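Long-range contact in lytic Polysaccharide Monooxygenase (Phytophthora infestans, PDB 6Z5Y), which probably cleaves pectin in plant cell walls oxidatively at a copper centre, aiding infection of the host plant by this oomycete: residues 5-9 and 80-84. Coordinates in Å, arbitrary orientation, origin at the centre of the assembly. Where two conformers were deposited one is given. Residue numbers count along the deposited sequence, not the author numbering.
Sequences AKPAP and SEPPS
Residues 5-9 and 80-84 run roughly antiparallel. Pro-7 and Pro-82 have the nearest CA atoms, 5.9 Å apart. Strand 4-6 ends at Lys-6, and a cis peptide bond leads into Pro-7. Residues 7-9 and 80-83 are extended, and 7-9 and 81-83 have polyproline-like backbone angles. Ala-5 and Lys-6 both face Thr-89, which makes a classic beta bulge in strand 4-6, an edge strand of the three-stranded sheet. The loop 80-84 lies beside this strand end, on the surface of the copper-binding LPMO domain and away from its metal site. Backbone hydrogen bonds of Ser-80 with Pro-169 and Thr-171 tie the loop to the end of strand 158-170, in the five-stranded sheet. With chi1 in the m well, Ser-80 OG donates a hydrogen bond to Ala-8 O at 2.7 Å. Pro-7 points toward the loop. Pro-7 CD meets Pro-83 CD at 3.8 Å in an apolar contact, and Pro-7 CB lies 3.8 Å from Glu-81 O. Lys-6 is fully extended (tttt), and Lys-6 CG comes within 4.1 Å of Pro-83 CG. Tyr-135 touches Pro-7, Pro-82 and Pro-83.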
ATOM      1  N   ALA A   5      -8.262  -0.581   7.031  1.00  6.81           N
ATOM      2  CA  ALA A   5      -9.161  -0.301   8.151  1.00  7.39           C
ATOM      3  C   ALA A   5      -9.291  -1.485   9.099  1.00  7.68           C
ATOM      4  O   ALA A   5      -9.623  -1.259  10.279  1.00  8.57           O
ATOM      5  CB  ALA A   5     -10.510   0.105   7.633  1.00  8.49           C
ATOM      6  N   LYS A   6      -9.096  -2.687   8.628  1.00  7.46           N
ATOM      7  CA  LYS A   6      -9.133  -3.908   9.439  0.60  7.74           C
ATOM      8  C   LYS A   6      -7.977  -4.756   8.965  1.00  7.59           C
ATOM      9  O   LYS A   6      -7.932  -5.108   7.801  1.00  8.48           O
ATOM     10  CB  LYS A   6     -10.461  -4.596   9.200  0.60  9.51           C
ATOM     11  CG  LYS A   6     -10.783  -5.679  10.182  0.60 11.56           C
ATOM     12  CD  LYS A   6     -12.173  -6.220  10.006  0.60 13.01           C
ATOM     13  CE  LYS A   6     -12.540  -7.205  11.083  0.60 16.28           C
ATOM     14  NZ  LYS A   6     -13.788  -7.906  10.730  0.60 17.31           N
ATOM     15  N   PRO A   7      -7.003  -5.076   9.814  1.00  7.35           N
ATOM     16  CA  PRO A   7      -6.908  -4.665  11.223  1.00  7.58           C
ATOM     17  C   PRO A   7      -6.788  -3.147  11.370  1.00  7.95           C
ATOM     18  O   PRO A   7      -6.334  -2.452  10.460  1.00  8.24           O
ATOM     19  CB  PRO A   7      -5.648  -5.392  11.696  1.00  8.09           C
ATOM     20  CG  PRO A   7      -4.831  -5.549  10.459  1.00  8.77           C
ATOM     21  CD  PRO A   7      -5.827  -5.810   9.359  1.00  7.77           C
ATOM     22  N   ALA A   8      -7.218  -2.649  12.519  1.00  8.25           N
ATOM     23  CA  ALA A   8      -7.396  -1.203  12.677  1.00  9.08           C
ATOM     24  C   ALA A   8      -6.076  -0.513  12.941  1.00  8.08           C
ATOM     25  O   ALA A   8      -5.359  -0.828  13.899  1.00  8.25           O
ATOM     26  CB  ALA A   8      -8.331  -0.933  13.810  1.00 11.29           C
ATOM     27  N   PRO A   9      -5.785   0.548  12.180  1.00  8.67           N
ATOM     28  CA  PRO A   9      -4.649   1.411  12.449  0.60  8.41           C
ATOM     29  C   PRO A   9      -4.914   2.352  13.625  1.00  8.50           C
ATOM     30  O   PRO A   9      -6.049   2.612  13.963  1.00  9.86           O
ATOM     31  CB  PRO A   9      -4.574   2.247  11.173  0.60  9.76           C
ATOM     32  CG  PRO A   9      -6.031   2.374  10.731  0.60 10.12           C
ATOM     33  CD  PRO A   9      -6.637   1.050  11.089  0.60 10.52           C
ATOM     34  N   SER A  80      -3.588  -4.199  17.239  1.00  8.50           N
ATOM     35  CA  SER A  80      -4.881  -4.722  16.790  1.00  8.68           C
ATOM     36  C   SER A  80      -4.820  -6.227  16.613  1.00  8.80           C
ATOM     37  O   SER A  80      -3.780  -6.787  16.305  1.00  9.84           O
ATOM     38  CB  SER A  80      -5.288  -4.074  15.515  1.00  8.86           C
ATOM     39  OG  SER A  80      -5.659  -2.734  15.758  1.00 10.20           O
ATOM     40  N   GLU A  81      -5.950  -6.876  16.759  1.00  9.75           N
ATOM     41  CA  GLU A  81      -6.011  -8.336  16.525  1.00 10.54           C
ATOM     42  C   GLU A  81      -6.029  -8.629  15.035  1.00 10.08           C
ATOM     43  O   GLU A  81      -6.711  -7.954  14.273  1.00 12.32           O
ATOM     44  CB  GLU A  81      -7.278  -8.892  17.136  1.00 13.00           C
ATOM     45  CG  GLU A  81      -7.215  -8.843  18.632  1.00 19.34           C
ATOM     46  CD  GLU A  81      -6.299  -9.926  19.191  1.00 21.14           C
ATOM     47  OE1 GLU A  81      -6.247 -11.013  18.580  0.80 29.49           O
ATOM     48  OE2 GLU A  81      -5.622  -9.698  20.208  0.80 28.77           O
ATOM     49  N   PRO A  82      -5.262  -9.631  14.565  1.00 10.76           N
ATOM     50  CA  PRO A  82      -5.407 -10.029  13.176  1.00 12.06           C
ATOM     51  C   PRO A  82      -6.840 -10.481  12.883  1.00 10.66           C
ATOM     52  O   PRO A  82      -7.436 -11.198  13.670  1.00 11.94           O
ATOM     53  CB  PRO A  82      -4.389 -11.177  13.036  1.00 12.85           C
ATOM     54  CG  PRO A  82      -3.364 -10.938  14.130  1.00 13.43           C
ATOM     55  CD  PRO A  82      -4.209 -10.383  15.266  1.00 12.86           C
ATOM     56  N   PRO A  83      -7.418 -10.130  11.718  1.00 10.88           N
ATOM     57  CA  PRO A  83      -8.657 -10.769  11.263  1.00 10.39           C
ATOM     58  C   PRO A  83      -8.532 -12.286  11.283  1.00  9.48           C
ATOM     59  O   PRO A  83      -7.472 -12.835  11.059  1.00 11.15           O
ATOM     60  CB  PRO A  83      -8.843 -10.226   9.843  1.00 11.47           C
ATOM     61  CG  PRO A  83      -8.146  -8.870   9.909  1.00 11.58           C
ATOM     62  CD  PRO A  83      -6.936  -9.126  10.760  1.00 11.12           C
ATOM     63  N   SER A  84      -9.658 -12.966  11.455  1.00 10.29           N
ATOM     64  CA  SER A  84      -9.700 -14.437  11.570  1.00  9.88           C
ATOM     65  C   SER A  84     -10.036 -15.088  10.222  1.00  8.98           C
ATOM     66  O   SER A  84     -10.175 -16.329  10.202  1.00 10.56           O
ATOM     67  CB  SER A  84     -10.701 -14.866  12.626  1.00 12.23           C
ATOM     68  OG  SER A  84     -11.983 -14.480  12.238  1.00 13.81           O
TER